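Local coordinates for protein D-alanyl transferase DltD (Enterococcus faecium TX0133A04, PDB 6PFX) that probably takes part in attaching D-alanine to lipoteichoic acid at the cell membrane during Gram-positive cell wall biogenesis, at residues L59-Q64 and H208-L213; K258-N263 and D302-S307; P270-F275 and K384-Q389; S122-Y127 and S182-L187. All coordinates share one frame; numbering follows the deposited sequence.

Contact 1 (L59-Q64 and H208-L213)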
# COMPACT_ATOMS: atom_id res chain seq x y z
N LEU A 59 -14.08 -6.90 -10.46
CA LEU A 59 -13.91 -6.91 -11.91
C LEU A 59 -13.17 -8.16 -12.38
O LEU A 59 -13.55 -8.76 -13.39
CB LEU A 59 -13.17 -5.65 -12.35
CG LEU A 59 -13.93 -4.34 -12.11
CD1 LEU A 59 -13.02 -3.17 -12.43
CD2 LEU A 59 -15.21 -4.27 -12.93
N ALA A 60 -12.11 -8.55 -11.68
CA ALA A 60 -11.36 -9.72 -12.11
C ALA A 60 -12.23 -10.97 -12.12
O ALA A 60 -12.13 -11.80 -13.03
CB ALA A 60 -10.15 -9.92 -11.20
N GLU A 61 -13.08 -11.12 -11.10
CA GLU A 61 -13.94 -12.30 -11.01
C GLU A 61 -15.04 -12.26 -12.07
O GLU A 61 -15.26 -13.25 -12.78
CB GLU A 61 -14.53 -12.38 -9.61
CG GLU A 61 -15.62 -13.43 -9.44
CD GLU A 61 -16.06 -13.59 -7.99
OE1 GLU A 61 -15.19 -13.87 -7.13
OE2 GLU A 61 -17.26 -13.43 -7.71
N LYS A 62 -15.74 -11.13 -12.20
CA LYS A 62 -16.87 -11.04 -13.12
C LYS A 62 -16.43 -11.32 -14.56
O LYS A 62 -17.13 -12.00 -15.31
CB LYS A 62 -17.48 -9.65 -13.04
CG LYS A 62 -18.64 -9.40 -14.00
CD LYS A 62 -19.75 -10.42 -13.83
CE LYS A 62 -20.97 -10.05 -14.67
NZ LYS A 62 -22.09 -11.03 -14.48
N TYR A 63 -15.31 -10.75 -14.96
CA TYR A 63 -14.84 -10.84 -16.34
C TYR A 63 -13.83 -11.96 -16.52
O TYR A 63 -13.15 -12.02 -17.55
CB TYR A 63 -14.37 -9.46 -16.80
CG TYR A 63 -15.54 -8.49 -16.69
CD1 TYR A 63 -16.68 -8.69 -17.46
CD2 TYR A 63 -15.54 -7.43 -15.79
CE1 TYR A 63 -17.76 -7.85 -17.36
CE2 TYR A 63 -16.62 -6.58 -15.69
CZ TYR A 63 -17.74 -6.80 -16.48
OH TYR A 63 -18.83 -5.97 -16.39
N GLN A 64 -13.74 -12.86 -15.54
CA GLN A 64 -13.03 -14.12 -15.67
C GLN A 64 -11.58 -13.92 -16.09
O GLN A 64 -11.05 -14.62 -16.96
CB GLN A 64 -13.77 -15.06 -16.61
CG GLN A 64 -15.13 -15.43 -16.10
CD GLN A 64 -15.78 -16.50 -16.94
OE1 GLN A 64 -16.03 -17.60 -16.46
NE2 GLN A 64 -16.04 -16.18 -18.20
N HIS A 208 -21.64 -10.97 -4.66
CA HIS A 208 -22.84 -10.14 -4.74
C HIS A 208 -22.62 -8.94 -5.65
O HIS A 208 -23.41 -8.70 -6.57
CB HIS A 208 -23.23 -9.68 -3.33
CG HIS A 208 -24.44 -8.80 -3.29
ND1 HIS A 208 -24.47 -7.61 -2.61
CD2 HIS A 208 -25.65 -8.94 -3.87
CE1 HIS A 208 -25.66 -7.05 -2.76
NE2 HIS A 208 -26.40 -7.84 -3.52
N GLU A 209 -21.56 -8.17 -5.41
CA GLU A 209 -21.31 -6.99 -6.23
C GLU A 209 -21.10 -7.36 -7.69
O GLU A 209 -21.46 -6.58 -8.58
CB GLU A 209 -20.12 -6.21 -5.67
CG GLU A 209 -20.28 -5.74 -4.22
CD GLU A 209 -21.37 -4.70 -4.03
OE1 GLU A 209 -21.81 -4.11 -5.03
OE2 GLU A 209 -21.77 -4.47 -2.87
N SER A 210 -20.56 -8.54 -7.97
CA SER A 210 -20.31 -8.91 -9.36
C SER A 210 -21.62 -9.02 -10.15
O SER A 210 -21.65 -8.71 -11.34
CB SER A 210 -19.54 -10.23 -9.45
OG SER A 210 -20.39 -11.32 -9.17
N LYS A 211 -22.71 -9.44 -9.50
CA LYS A 211 -23.98 -9.60 -10.18
C LYS A 211 -24.56 -8.27 -10.68
O LYS A 211 -25.48 -8.28 -11.51
CB LYS A 211 -25.00 -10.24 -9.24
CG LYS A 211 -24.66 -11.66 -8.81
CD LYS A 211 -25.71 -12.20 -7.85
CE LYS A 211 -25.39 -13.62 -7.41
NZ LYS A 211 -26.38 -14.12 -6.42
N ARG A 212 -24.04 -7.15 -10.20
CA ARG A 212 -24.55 -5.85 -10.61
C ARG A 212 -23.94 -5.36 -11.91
O ARG A 212 -24.41 -4.37 -12.47
CB ARG A 212 -24.31 -4.84 -9.49
CG ARG A 212 -24.83 -5.33 -8.15
CD ARG A 212 -24.42 -4.42 -7.03
NE ARG A 212 -25.09 -3.13 -7.12
CZ ARG A 212 -24.85 -2.12 -6.30
NH1 ARG A 212 -23.95 -2.23 -5.34
NH2 ARG A 212 -25.51 -0.98 -6.46
N LEU A 213 -22.95 -6.07 -12.44
CA LEU A 213 -22.19 -5.62 -13.59
C LEU A 213 -22.73 -6.20 -14.89
O LEU A 213 -23.37 -7.26 -14.89
CB LEU A 213 -20.74 -6.08 -13.44
CG LEU A 213 -19.96 -5.44 -12.29
CD1 LEU A 213 -18.65 -6.16 -12.05
CD2 LEU A 213 -19.74 -3.95 -12.58
O HOH W 1 -21.93 -12.41 -11.53
O HOH W 2 -24.42 -9.86 -15.21
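Two helix C-termini meet here: helix 56-62 ends in a Schellman motif with Gln64 as its C-prime residue, and helix 203-210 runs into a type I turn from Ser210 to Leu213. No direct hydrogen bond links the two segments. Lys62 and Leu213 carry the contact and slide past each other in opposite directions. Lys62 CG lies anti to its backbone N, and the chain then bends at chi2 (55°). This lays Lys62 CB and CG against Leu213 CD1, with CG 3.8 Å from it. The aliphatic chain continues past the turn, where Lys62 CD lies 3.6 Å from Ser210 O. The ammonium group reaches the turn through two waters. One accepts a hydrogen bond from Lys62 NZ at 2.7 Å and donates one to Leu213 O at 2.8 Å. The other joins Lys62 NZ to Ser210 OG, which is also hydrogen-bonded to Asp207 O. Lys62 CG also lies over the centre of one face of the Tyr63 ring. Tyr63 OH comes 3.5 Å from Leu213 CB and is hydrogen-bonded to Pro214 O. Leu59 CD2 approaches Leu213 CD1 at 4.0 Å, at the in-plane edge of the Tyr63 ring. Leu222 of helix 219-233 touches both Tyr63 and Leu213. Such a junction joins two helix C-termini, one closed by a Schellman motif and one by a type I turn, through a lysine packed on a leucine.

Contact 2 (K258-N263 and D302-S307)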
# COMPACT_ATOMS: atom_id res chain seq x y z
N LYS A 258 -14.12 22.76 9.22
CA LYS A 258 -13.89 23.80 8.23
C LYS A 258 -12.52 24.44 8.44
O LYS A 258 -12.19 24.88 9.55
CB LYS A 258 -14.98 24.86 8.31
CG LYS A 258 -14.90 25.86 7.18
CD LYS A 258 -15.94 26.99 7.34
CE LYS A 258 -15.85 27.97 6.18
NZ LYS A 258 -16.40 27.35 4.96
N GLN A 259 -11.74 24.51 7.37
CA GLN A 259 -10.39 25.08 7.35
C GLN A 259 -9.40 24.34 8.25
O GLN A 259 -8.29 24.83 8.48
CB GLN A 259 -10.37 26.59 7.65
CG GLN A 259 -10.89 27.45 6.52
CD GLN A 259 -10.03 27.38 5.27
OE1 GLN A 259 -10.44 26.84 4.25
NE2 GLN A 259 -8.83 27.95 5.35
N SER A 260 -9.77 23.15 8.75
CA SER A 260 -8.93 22.46 9.73
C SER A 260 -7.65 21.92 9.13
O SER A 260 -6.72 21.61 9.89
CB SER A 260 -9.71 21.31 10.38
OG SER A 260 -10.13 20.37 9.40
N GLN A 261 -7.56 21.82 7.80
CA GLN A 261 -6.42 21.24 7.11
C GLN A 261 -5.65 22.27 6.30
O GLN A 261 -4.83 21.90 5.46
CB GLN A 261 -6.90 20.08 6.23
CG GLN A 261 -7.68 19.05 7.04
CD GLN A 261 -8.28 17.91 6.21
OE1 GLN A 261 -8.23 17.90 4.99
NE2 GLN A 261 -8.86 16.95 6.91
N LYS A 262 -5.87 23.56 6.56
CA LYS A 262 -5.26 24.59 5.71
C LYS A 262 -3.73 24.54 5.74
O LYS A 262 -3.09 24.94 4.76
CB LYS A 262 -5.75 25.97 6.14
CG LYS A 262 -5.26 26.42 7.49
CD LYS A 262 -5.87 27.77 7.88
CE LYS A 262 -5.46 28.17 9.28
NZ LYS A 262 -5.98 29.52 9.66
N ASN A 263 -3.12 24.06 6.83
CA ASN A 263 -1.67 24.04 6.92
C ASN A 263 -1.09 22.64 6.82
O ASN A 263 0.12 22.46 7.03
CB ASN A 263 -1.19 24.72 8.20
CG ASN A 263 -1.56 26.19 8.24
OD1 ASN A 263 -1.30 26.94 7.30
ND2 ASN A 263 -2.20 26.60 9.31
N ASP A 302 -11.95 21.67 -0.55
CA ASP A 302 -12.46 23.03 -0.54
C ASP A 302 -12.93 23.41 0.86
O ASP A 302 -12.70 24.54 1.33
CB ASP A 302 -13.64 23.16 -1.51
CG ASP A 302 -13.23 23.28 -2.97
OD1 ASP A 302 -12.03 23.43 -3.30
OD2 ASP A 302 -14.15 23.21 -3.81
N TYR A 303 -13.58 22.48 1.55
CA TYR A 303 -14.11 22.76 2.88
C TYR A 303 -13.02 22.78 3.94
O TYR A 303 -12.98 23.69 4.78
CB TYR A 303 -15.17 21.72 3.24
CG TYR A 303 -15.86 21.96 4.55
CD1 TYR A 303 -16.64 23.08 4.73
CD2 TYR A 303 -15.75 21.06 5.59
CE1 TYR A 303 -17.28 23.31 5.91
CE2 TYR A 303 -16.39 21.28 6.79
CZ TYR A 303 -17.16 22.42 6.94
OH TYR A 303 -17.82 22.69 8.11
N THR A 304 -12.12 21.79 3.93
CA THR A 304 -11.12 21.70 4.99
C THR A 304 -9.94 22.63 4.75
O THR A 304 -9.14 22.84 5.67
CB THR A 304 -10.54 20.29 5.11
OG1 THR A 304 -9.80 20.00 3.92
CG2 THR A 304 -11.62 19.24 5.31
N GLY A 305 -9.77 23.13 3.52
CA GLY A 305 -8.65 23.96 3.16
C GLY A 305 -7.39 23.21 2.76
O GLY A 305 -6.38 23.86 2.48
N LEU A 306 -7.42 21.89 2.76
CA LEU A 306 -6.28 21.12 2.28
C LEU A 306 -5.92 21.59 0.87
O LEU A 306 -6.78 21.66 -0.00
CB LEU A 306 -6.64 19.65 2.25
CG LEU A 306 -5.47 18.70 1.92
CD1 LEU A 306 -4.56 18.57 3.15
CD2 LEU A 306 -5.99 17.36 1.44
N SER A 307 -4.63 21.86 0.65
CA SER A 307 -4.19 22.46 -0.59
C SER A 307 -4.00 21.42 -1.69
O SER A 307 -3.17 20.51 -1.57
CB SER A 307 -2.86 23.18 -0.40
OG SER A 307 -2.37 23.60 -1.66
O HOH W 3 -13.74 26.19 4.12
O HOH W 4 -2.83 22.20 2.96
O HOH W 5 -4.56 25.82 2.56
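Lys258 lies across one face of the Tyr303 ring, with its CA offset toward the rim. The two side chains cross at about a right angle, and Lys258 CB is 3.5 Å from Tyr303 CZ. Tyr303 CG is anti to its backbone N (chi1 -176°), which swings the ring out beside Lys258. Its OH is hydrogen-bonded to Glu254 O. Next to this overlap the loop takes up two carbonyls at the helix end. Gln259 N donates to Tyr303 O at 3.0 Å, nearly straight at 170° and on a lone pair. Gln261 N donates to Thr304 O at 2.8 Å, in the carbonyl plane. A type I turn from Gln259 to Lys262 thus wraps the last carbonyls of the helix. Thr304 OG1 donates to Gln261 OE1 at 2.8 Å, from above the amide carbonyl plane. Thr304 OG1 in turn accepts from Leu306 N at 3.3 Å, an ST turn. Gly305 leaves the helix with positive phi (85°). Gln259 OE1 lies 3.6 Å from Gly305 CA, directly against the glycine. A water bridges Lys262 O and Gly305 O, and another accepts from Ser307 N. The contact lies at the surface. It ties the loop between helices 254-257 and 271-284 to the junction of helix 298-304, which follows strand 288-293 in the chain, and helix 308-323.

Contact 3 (P270-F275 and K384-Q389)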
# COMPACT_ATOMS: atom_id res chain seq x y z
N PRO A 270 9.46 11.15 6.93
CA PRO A 270 10.22 9.88 6.90
C PRO A 270 9.61 8.87 5.96
O PRO A 270 10.32 7.97 5.52
CB PRO A 270 10.14 9.38 8.35
CG PRO A 270 9.83 10.61 9.16
CD PRO A 270 8.99 11.48 8.28
N GLU A 271 8.32 8.99 5.64
CA GLU A 271 7.67 8.02 4.77
C GLU A 271 8.32 7.94 3.39
O GLU A 271 8.24 6.89 2.74
CB GLU A 271 6.18 8.35 4.62
CG GLU A 271 5.40 7.31 3.81
CD GLU A 271 5.08 6.00 4.54
OE1 GLU A 271 5.15 5.94 5.78
OE2 GLU A 271 4.71 5.02 3.84
N PHE A 272 8.94 9.02 2.92
CA PHE A 272 9.62 8.96 1.63
C PHE A 272 10.76 7.95 1.69
O PHE A 272 11.03 7.25 0.71
CB PHE A 272 10.16 10.33 1.22
CG PHE A 272 9.08 11.28 0.77
CD1 PHE A 272 8.54 11.18 -0.49
CD2 PHE A 272 8.59 12.24 1.64
CE1 PHE A 272 7.54 12.03 -0.90
CE2 PHE A 272 7.59 13.08 1.23
CZ PHE A 272 7.07 12.98 -0.04
N SER A 273 11.44 7.87 2.83
CA SER A 273 12.53 6.92 3.00
C SER A 273 12.02 5.52 3.34
O SER A 273 12.61 4.53 2.88
CB SER A 273 13.52 7.48 4.01
OG SER A 273 14.08 8.70 3.52
N ASP A 274 10.93 5.40 4.11
CA ASP A 274 10.29 4.09 4.27
C ASP A 274 9.84 3.56 2.91
O ASP A 274 9.98 2.37 2.61
CB ASP A 274 9.08 4.17 5.22
CG ASP A 274 9.46 4.50 6.66
OD1 ASP A 274 10.66 4.57 7.01
OD2 ASP A 274 8.53 4.70 7.47
N PHE A 275 9.29 4.44 2.06
CA PHE A 275 8.88 4.06 0.71
C PHE A 275 10.08 3.60 -0.11
O PHE A 275 9.96 2.66 -0.91
CB PHE A 275 8.18 5.26 0.03
CG PHE A 275 7.60 4.94 -1.32
CD1 PHE A 275 6.55 4.07 -1.42
CD2 PHE A 275 8.08 5.52 -2.48
CE1 PHE A 275 6.01 3.74 -2.63
CE2 PHE A 275 7.53 5.19 -3.71
CZ PHE A 275 6.51 4.30 -3.78
N LYS A 384 17.79 12.16 5.20
CA LYS A 384 16.93 13.23 5.71
C LYS A 384 16.83 14.37 4.71
O LYS A 384 15.80 15.06 4.66
CB LYS A 384 17.44 13.72 7.06
CG LYS A 384 17.28 12.70 8.18
CD LYS A 384 16.43 13.22 9.33
CE LYS A 384 16.23 12.13 10.38
NZ LYS A 384 15.48 12.62 11.57
N SER A 385 17.87 14.58 3.90
CA SER A 385 17.79 15.60 2.87
C SER A 385 16.62 15.33 1.94
O SER A 385 15.83 16.23 1.64
CB SER A 385 19.08 15.63 2.08
OG SER A 385 19.00 16.54 1.00
N TRP A 386 16.49 14.09 1.48
CA TRP A 386 15.37 13.74 0.62
C TRP A 386 14.04 13.90 1.36
O TRP A 386 13.07 14.44 0.80
CB TRP A 386 15.52 12.32 0.07
CG TRP A 386 14.32 11.96 -0.76
CD1 TRP A 386 13.37 11.02 -0.49
CD2 TRP A 386 13.90 12.61 -1.96
NE1 TRP A 386 12.39 11.04 -1.45
CE2 TRP A 386 12.70 12.00 -2.38
CE3 TRP A 386 14.44 13.64 -2.74
CZ2 TRP A 386 12.02 12.39 -3.53
CZ3 TRP A 386 13.77 14.03 -3.87
CH2 TRP A 386 12.59 13.38 -4.28
N GLN A 387 13.97 13.44 2.60
CA GLN A 387 12.73 13.56 3.37
C GLN A 387 12.26 15.01 3.44
O GLN A 387 11.06 15.29 3.38
CB GLN A 387 12.94 12.99 4.77
CG GLN A 387 13.21 11.50 4.80
CD GLN A 387 13.70 11.01 6.16
OE1 GLN A 387 13.30 11.53 7.20
NE2 GLN A 387 14.56 10.01 6.15
N HIS A 388 13.20 15.95 3.52
CA HIS A 388 12.90 17.37 3.66
C HIS A 388 12.92 18.14 2.34
O HIS A 388 12.69 19.35 2.33
CB HIS A 388 13.90 18.03 4.63
CG HIS A 388 13.94 17.40 5.98
ND1 HIS A 388 12.84 16.80 6.57
CD2 HIS A 388 14.95 17.28 6.88
CE1 HIS A 388 13.18 16.34 7.76
NE2 HIS A 388 14.45 16.62 7.97
N GLN A 389 13.16 17.46 1.22
CA GLN A 389 13.37 18.12 -0.06
C GLN A 389 12.08 18.78 -0.54
O GLN A 389 11.04 18.13 -0.63
CB GLN A 389 13.81 17.08 -1.10
CG GLN A 389 13.75 17.55 -2.56
CD GLN A 389 15.07 18.11 -3.05
OE1 GLN A 389 16.12 17.51 -2.87
NE2 GLN A 389 15.01 19.27 -3.69
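The tight side of the contact is made by Phe272, Ser273, Trp386 and Gln387, all buried. Phe272 CB comes 3.6 Å from Trp386 NE1, and the two side chains cross at about a right angle. The ring planes stand 84° apart, but the approach is oblique. Trp386 CG is anti to its backbone N, which sends the indole toward helix 271-284. Its NE1 is hydrogen-bonded to Gln321 OE1, and Gln321 NE2 serves Phe272 O. Phe314 and Ile318 of helix 308-323 also pack on Phe272. Gln387 extends beyond CG and lies across Pro270 with its amide against Ser273. Its NE2 donates to Ser273 OG at 3.0 Å, with a bent angle of 141° and the oxygen tilted from the amide plane. Gln387 OE1 lies 3.5 Å from Pro270 CA. By contrast, the exposed Lys384, Ser385 and His388 form the solvent side of the short helix. The segment axes cross at 118°, 8.9 Å apart at closest approach. Ser273 OG also bonds to Phe381 O, and Gln387 and Ser269 share a backbone hydrogen bond. The chemistry implies a mixed interface: one Phe-Trp contact beside buried polar groups that find hydrogen-bond partners in this contact or in the surrounding chain.

Contact 4 (S122-Y127 and S182-L187)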
# COMPACT_ATOMS: atom_id res chain seq x y z
N SER A 122 5.63 -7.38 13.10
CA SER A 122 5.66 -8.84 13.07
C SER A 122 7.07 -9.28 13.43
O SER A 122 8.02 -9.05 12.67
CB SER A 122 5.31 -9.36 11.67
OG SER A 122 5.52 -10.75 11.60
N GLU A 123 7.23 -9.91 14.60
CA GLU A 123 8.52 -10.49 14.94
C GLU A 123 8.92 -11.53 13.91
O GLU A 123 10.11 -11.65 13.57
CB GLU A 123 8.46 -11.14 16.33
CG GLU A 123 8.53 -10.16 17.48
CD GLU A 123 8.41 -10.85 18.83
OE1 GLU A 123 7.50 -11.70 18.98
OE2 GLU A 123 9.22 -10.56 19.73
N LEU A 124 7.95 -12.32 13.42
CA LEU A 124 8.25 -13.36 12.44
C LEU A 124 8.90 -12.76 11.20
O LEU A 124 9.94 -13.24 10.73
CB LEU A 124 6.96 -14.10 12.05
CG LEU A 124 7.05 -15.11 10.90
CD1 LEU A 124 8.06 -16.22 11.13
CD2 LEU A 124 5.67 -15.72 10.59
N GLN A 125 8.32 -11.69 10.66
CA GLN A 125 8.84 -11.09 9.44
C GLN A 125 10.13 -10.34 9.70
O GLN A 125 11.01 -10.30 8.82
CB GLN A 125 7.78 -10.16 8.85
CG GLN A 125 6.57 -10.92 8.34
CD GLN A 125 5.48 -10.02 7.82
OE1 GLN A 125 5.49 -8.81 8.05
NE2 GLN A 125 4.54 -10.61 7.10
N THR A 126 10.28 -9.74 10.88
CA THR A 126 11.53 -9.09 11.25
C THR A 126 12.66 -10.11 11.31
O THR A 126 13.74 -9.91 10.74
CB THR A 126 11.38 -8.37 12.58
OG1 THR A 126 10.31 -7.41 12.50
CG2 THR A 126 12.66 -7.64 12.96
N TYR A 127 12.41 -11.25 11.97
CA TYR A 127 13.42 -12.29 12.05
C TYR A 127 13.68 -12.90 10.67
O TYR A 127 14.82 -13.23 10.33
CB TYR A 127 12.98 -13.38 13.03
CG TYR A 127 12.90 -12.96 14.49
CD1 TYR A 127 13.20 -11.68 14.90
CD2 TYR A 127 12.51 -13.89 15.46
CE1 TYR A 127 13.12 -11.32 16.22
CE2 TYR A 127 12.45 -13.54 16.79
CZ TYR A 127 12.74 -12.25 17.16
OH TYR A 127 12.66 -11.87 18.47
N SER A 182 15.39 -20.09 18.20
CA SER A 182 14.34 -20.87 18.86
C SER A 182 13.00 -20.15 18.76
O SER A 182 11.99 -20.75 18.38
CB SER A 182 14.72 -21.13 20.32
OG SER A 182 13.78 -22.00 20.91
N GLN A 183 12.98 -18.86 19.09
CA GLN A 183 11.75 -18.08 18.97
C GLN A 183 11.26 -18.04 17.52
O GLN A 183 10.06 -18.17 17.26
CB GLN A 183 11.99 -16.67 19.49
CG GLN A 183 10.75 -15.79 19.51
CD GLN A 183 11.01 -14.38 20.04
OE1 GLN A 183 12.16 -13.93 20.12
NE2 GLN A 183 9.94 -13.69 20.42
N TRP A 184 12.18 -17.85 16.58
CA TRP A 184 11.80 -17.81 15.17
C TRP A 184 11.10 -19.09 14.75
O TRP A 184 10.04 -19.04 14.11
CB TRP A 184 13.06 -17.59 14.32
CG TRP A 184 12.84 -17.31 12.86
CD1 TRP A 184 11.83 -16.57 12.30
CD2 TRP A 184 13.67 -17.75 11.78
NE1 TRP A 184 12.00 -16.53 10.93
CE2 TRP A 184 13.11 -17.25 10.59
CE3 TRP A 184 14.83 -18.52 11.71
CZ2 TRP A 184 13.68 -17.50 9.35
CZ3 TRP A 184 15.39 -18.76 10.48
CH2 TRP A 184 14.82 -18.26 9.31
N ASN A 185 11.67 -20.24 15.10
CA ASN A 185 11.09 -21.52 14.70
C ASN A 185 9.70 -21.68 15.30
O ASN A 185 8.77 -22.16 14.63
CB ASN A 185 12.00 -22.67 15.13
CG ASN A 185 13.29 -22.73 14.32
OD1 ASN A 185 13.38 -22.19 13.22
ND2 ASN A 185 14.29 -23.40 14.87
N MET A 186 9.54 -21.27 16.55
CA MET A 186 8.24 -21.32 17.21
C MET A 186 7.22 -20.49 16.44
O MET A 186 6.11 -20.95 16.16
CB MET A 186 8.40 -20.81 18.64
CG MET A 186 7.12 -20.46 19.38
SD MET A 186 7.38 -20.25 21.17
CE MET A 186 8.43 -18.79 21.25
N LEU A 187 7.61 -19.26 16.07
CA LEU A 187 6.71 -18.40 15.32
C LEU A 187 6.36 -19.00 13.97
O LEU A 187 5.23 -18.87 13.49
CB LEU A 187 7.34 -17.01 15.16
CG LEU A 187 7.64 -16.24 16.45
CD1 LEU A 187 8.56 -15.06 16.17
CD2 LEU A 187 6.35 -15.78 17.11
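Tyr127 and Trp184 slide past each other in opposite directions where helix 123-132 meets helix 181-193. Tyr127 CG is anti to its carbonyl carbon and Trp184 CG is anti to its backbone N. The indole therefore passes beside the tyrosine base, with Trp184 CD1 3.5 Å from Tyr127 CB. The tyrosine ring turns its edge to the second helix, and Trp184 CA and Gln183 CG lie in its plane. Gln183 crosses the tyrosine at about a right angle. Tyr127 OH donates to Gln183 OE1 at 2.7 Å, from above the carbonyl plane, with ring and amide planes 73° apart. The same hydroxyl is also bonded to Asn156 ND2. The other end of the amide, Gln183 NE2, makes a weak bond to Glu123 OE2 at 3.3 Å, and the carboxylate plane stands 89° from the amide. Leu187 points toward helix 123-132, its CD1 3.9 Å from Glu123 CB, and its CB also meets Leu124 CD1. The Leu124 and Trp184 side chains cross at about a right angle, with Leu124 CD1 4.0 Å from Trp184 CD1. Trp184 NE1 is hydrogen-bonded to Asp128 OD1, and Phe131 stacks on the indole. At the start of helix 123-132, Ser122 is the N-cap, its OG accepting from Gln125 N at 3.1 Å. This is a crossed helix pair, with segment axes at -124° and 9.6 Å apart, packed through an apolar centre with a polar rim.

The four contacts lie around a parallel five-stranded sheet, and none touches another. Contacts 2 and 3 are the nearest in centre distance, about 24 Å, and their segments alternate along the chain. Both involve the region around helix 308-323: contact 2 lies at its start and contact 3 packs against it. Contact 4 is nested in the chain loop closed by contact 1, yet their centres are about 39 Å apart. Contacts 1 and 3 lie on opposite sides of the chain centre, as do contacts 2 and 4. The geometry of Ser46, His348 and Asp345 is consistent with an SGNH-type catalytic triad; none of these residues belongs to the four contacts.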